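Local coordinates for outer membrane protein SusF (Bacteroides thetaiotaomicron, PDB 4FE9) that binds starch at the bacterial cell surface through carbohydrate-binding modules, ahead of transport into the periplasm for degradation, at residues I414-K419 with W427-I432. Numbering follows the deposited sequence.
Sequences ICVNPK and WKTEFI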
ATOM      1  N   ILE A 414     -14.009 -17.759  22.577  1.00 17.48           N
ATOM      2  CA  ILE A 414     -12.878 -16.860  22.880  1.00 17.78           C
ATOM      3  C   ILE A 414     -12.346 -16.292  21.548  1.00 18.41           C
ATOM      4  O   ILE A 414     -12.286 -17.022  20.523  1.00 18.63           O
ATOM      5  CB  ILE A 414     -11.722 -17.622  23.564  1.00 16.22           C
ATOM      6  CG1 ILE A 414     -12.268 -18.670  24.551  1.00 16.73           C
ATOM      7  CG2 ILE A 414     -10.750 -16.633  24.274  1.00 19.75           C
ATOM      8  CD1 ILE A 414     -11.234 -19.714  24.952  1.00 15.84           C
ATOM      9  N   CYS A 415     -11.949 -15.015  21.554  1.00 17.35           N
ATOM     10  CA  CYS A 415     -11.273 -14.441  20.396  1.00 17.58           C
ATOM     11  C   CYS A 415     -10.227 -13.358  20.736  1.00 18.41           C
ATOM     12  O   CYS A 415     -10.100 -12.922  21.900  1.00 16.23           O
ATOM     13  CB  CYS A 415     -12.286 -13.895  19.388  1.00 16.05           C
ATOM     14  SG  CYS A 415     -13.092 -12.359  19.930  1.00 17.66           S
ATOM     15  N   VAL A 416      -9.417 -13.024  19.733  1.00 17.06           N
ATOM     16  CA  VAL A 416      -8.852 -11.679  19.593  1.00 18.61           C
ATOM     17  C   VAL A 416      -9.582 -10.957  18.471  1.00 19.94           C
ATOM     18  O   VAL A 416     -10.473 -11.528  17.844  1.00 21.56           O
ATOM     19  CB  VAL A 416      -7.358 -11.745  19.255  1.00 17.45           C
ATOM     20  CG1 VAL A 416      -6.586 -12.460  20.375  1.00 14.23           C
ATOM     21  CG2 VAL A 416      -7.158 -12.473  17.930  1.00 14.93           C
ATOM     22  N   ASN A 417      -9.279  -9.676  18.283  1.00 19.80           N
ATOM     23  CA  ASN A 417      -9.797  -8.923  17.151  1.00 20.03           C
ATOM     24  C   ASN A 417      -8.794  -7.831  16.745  1.00 20.01           C
ATOM     25  O   ASN A 417      -8.814  -6.752  17.288  1.00 19.44           O
ATOM     26  CB  ASN A 417     -11.145  -8.272  17.514  1.00 19.30           C
ATOM     27  CG  ASN A 417     -11.752  -7.449  16.345  1.00 23.79           C
ATOM     28  OD1 ASN A 417     -12.076  -6.255  16.501  1.00 20.64           O
ATOM     29  ND2 ASN A 417     -11.975  -8.118  15.187  1.00 18.75           N
ATOM     30  N   PRO A 418      -7.943  -8.112  15.747  1.00 20.19           N
ATOM     31  CA  PRO A 418      -6.990  -7.084  15.262  1.00 19.42           C
ATOM     32  C   PRO A 418      -7.664  -5.820  14.706  1.00 19.46           C
ATOM     33  O   PRO A 418      -8.819  -5.854  14.274  1.00 17.09           O
ATOM     34  CB  PRO A 418      -6.209  -7.815  14.155  1.00 20.15           C
ATOM     35  CG  PRO A 418      -6.513  -9.326  14.398  1.00 19.25           C
ATOM     36  CD  PRO A 418      -7.897  -9.342  14.939  1.00 19.86           C
ATOM     37  N   LYS A 419      -6.934  -4.706  14.729  1.00 19.43           N
ATOM     38  CA  LYS A 419      -7.430  -3.447  14.156  1.00 21.90           C
ATOM     39  C   LYS A 419      -8.000  -3.668  12.791  1.00 21.16           C
ATOM     40  O   LYS A 419      -9.019  -3.079  12.443  1.00 22.23           O
ATOM     41  CB  LYS A 419      -6.296  -2.396  14.063  1.00 21.07           C
ATOM     42  CG  LYS A 419      -6.197  -1.476  15.275  1.00 27.00           C
ATOM     43  CD  LYS A 419      -6.714  -2.179  16.553  1.00 43.70           C
ATOM     44  CE  LYS A 419      -6.675  -1.251  17.798  1.00 51.87           C
ATOM     45  NZ  LYS A 419      -7.046  -2.002  19.053  1.00 49.72           N
ATOM     46  N   TRP A 427     -14.958 -13.568  14.688  1.00 11.50           N
ATOM     47  CA  TRP A 427     -14.849 -15.047  14.618  1.00 10.54           C
ATOM     48  C   TRP A 427     -13.755 -15.476  13.614  1.00  9.93           C
ATOM     49  O   TRP A 427     -13.450 -16.646  13.496  1.00  9.76           O
ATOM     50  CB  TRP A 427     -16.170 -15.645  14.197  1.00  8.79           C
ATOM     51  CG  TRP A 427     -16.739 -14.973  13.005  1.00  8.50           C
ATOM     52  CD1 TRP A 427     -17.595 -13.907  12.999  1.00 15.10           C
ATOM     53  CD2 TRP A 427     -16.468 -15.274  11.644  1.00  7.78           C
ATOM     54  NE1 TRP A 427     -17.838 -13.507  11.717  1.00 17.22           N
ATOM     55  CE2 TRP A 427     -17.140 -14.309  10.861  1.00  5.40           C
ATOM     56  CE3 TRP A 427     -15.661 -16.235  10.998  1.00  7.22           C
ATOM     57  CZ2 TRP A 427     -17.146 -14.343   9.455  1.00  6.25           C
ATOM     58  CZ3 TRP A 427     -15.624 -16.236   9.582  1.00  5.81           C
ATOM     59  CH2 TRP A 427     -16.339 -15.276   8.838  1.00 10.22           C
ATOM     60  N   LYS A 428     -13.255 -14.532  12.825  1.00  8.52           N
ATOM     61  CA  LYS A 428     -12.128 -14.834  11.927  1.00  8.74           C
ATOM     62  C   LYS A 428     -10.829 -15.148  12.669  1.00  7.80           C
ATOM     63  O   LYS A 428      -9.871 -15.640  12.078  1.00  8.95           O
ATOM     64  CB  LYS A 428     -11.938 -13.715  10.917  1.00  6.79           C
ATOM     65  CG  LYS A 428     -13.077 -13.708   9.851  1.00  9.01           C
ATOM     66  CD  LYS A 428     -13.006 -12.494   8.911  1.00  8.17           C
ATOM     67  CE  LYS A 428     -14.107 -12.585   7.883  1.00 12.54           C
ATOM     68  NZ  LYS A 428     -13.821 -11.792   6.711  1.00 14.51           N
ATOM     69  N   THR A 429     -10.777 -14.770  13.939  1.00  8.72           N
ATOM     70  CA  THR A 429      -9.615 -15.019  14.762  1.00  8.98           C
ATOM     71  C   THR A 429     -10.065 -15.540  16.114  1.00 10.66           C
ATOM     72  O   THR A 429      -9.892 -14.887  17.157  1.00 10.56           O
ATOM     73  CB  THR A 429      -8.710 -13.715  14.935  1.00 10.98           C
ATOM     74  OG1 THR A 429      -9.491 -12.651  15.488  1.00  9.38           O
ATOM     75  CG2 THR A 429      -8.143 -13.254  13.565  1.00  9.24           C
ATOM     76  N   GLU A 430     -10.712 -16.692  16.101  1.00 10.99           N
ATOM     77  CA  GLU A 430     -11.216 -17.249  17.335  1.00 10.44           C
ATOM     78  C   GLU A 430     -10.608 -18.595  17.592  1.00 10.71           C
ATOM     79  O   GLU A 430      -9.890 -19.163  16.728  1.00 10.41           O
ATOM     80  CB  GLU A 430     -12.762 -17.301  17.353  1.00 10.66           C
ATOM     81  CG  GLU A 430     -13.379 -18.421  16.434  1.00  8.54           C
ATOM     82  CD  GLU A 430     -14.806 -18.789  16.813  1.00 17.36           C
ATOM     83  OE1 GLU A 430     -15.133 -18.809  18.051  1.00 14.49           O
ATOM     84  OE2 GLU A 430     -15.572 -19.187  15.889  1.00 11.86           O
ATOM     85  N   PHE A 431     -10.740 -19.044  18.831  1.00 11.61           N
ATOM     86  CA  PHE A 431     -10.183 -20.311  19.223  1.00 14.19           C
ATOM     87  C   PHE A 431     -10.866 -20.815  20.498  1.00 13.46           C
ATOM     88  O   PHE A 431     -11.800 -20.188  21.026  1.00 14.34           O
ATOM     89  CB  PHE A 431      -8.668 -20.156  19.461  1.00 13.50           C
ATOM     90  CG  PHE A 431      -8.338 -19.097  20.451  1.00 16.12           C
ATOM     91  CD1 PHE A 431      -8.257 -19.400  21.801  1.00 23.55           C
ATOM     92  CD2 PHE A 431      -8.224 -17.774  20.053  1.00 17.09           C
ATOM     93  CE1 PHE A 431      -7.973 -18.415  22.733  1.00 24.87           C
ATOM     94  CE2 PHE A 431      -7.922 -16.787  20.974  1.00 23.56           C
ATOM     95  CZ  PHE A 431      -7.838 -17.104  22.323  1.00 21.63           C
ATOM     96  N   ILE A 432     -10.473 -21.990  20.906  1.00 15.07           N
ATOM     97  CA  ILE A 432     -11.080 -22.661  22.059  1.00 17.29           C
ATOM     98  C   ILE A 432     -10.035 -23.666  22.629  1.00 18.17           C
ATOM     99  O   ILE A 432      -8.903 -23.743  22.131  1.00 18.21           O
ATOM    100  CB  ILE A 432     -12.419 -23.361  21.640  1.00 16.29           C
ATOM    101  CG1 ILE A 432     -13.323 -23.634  22.857  1.00 18.65           C
ATOM    102  CG2 ILE A 432     -12.137 -24.644  20.829  1.00 15.44           C
ATOM    103  CD1 ILE A 432     -13.732 -22.397  23.606  1.00 23.28           C
TER
HETATM  104  O   HOH W   1     -14.172 -19.863  20.191  1.00 15.36           O
HETATM  105  O   HOH W   2     -11.277 -10.768  14.260  1.00 15.44           O
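Ile414 meets Phe431 where the antiparallel strands 410-415 and 430-434 run side by side. Ile414 CB lies over one face of the ring, toward its rim, 4.3 Å from the centroid, in a CH-pi contact. The branch methyl CG2, anti to the backbone N, lies 3.5 Å from Phe431 CZ. Ile414 CD1 meets Ile432 CD1, the two side chains crossing at about a right angle. Ile414 O accepts a nearly straight bond from Phe431 N (3.1 Å). Water 1 accepts from Ile414 N and lies close to Glu430 OE1. The Glu430 carboxylate also forms salt bridges with Arg413 and Arg441. Cys415 pairs with Glu430 at a non-hydrogen-bonded position, and its CB rests 3.4 Å from Thr429 O. Val416 N donates to Thr429 O (3.2 Å). Val416 O takes a hydrogen bond from Thr429 OG1 (2.8 Å), which comes from above the carbonyl plane. Water 2 joins this hydroxyl to Asn417 ND2. The Pro418 and Thr429 side chains approach tip to tip, with Pro418 CD nearest Thr429 OG1. Trp296 and Leu351, on strands of the second carbohydrate-binding module, touch Val416 of the third. Thr429 thus pairs with Val416 through carbonyl and hydroxyl, the hydroxyl also accepting from water 2.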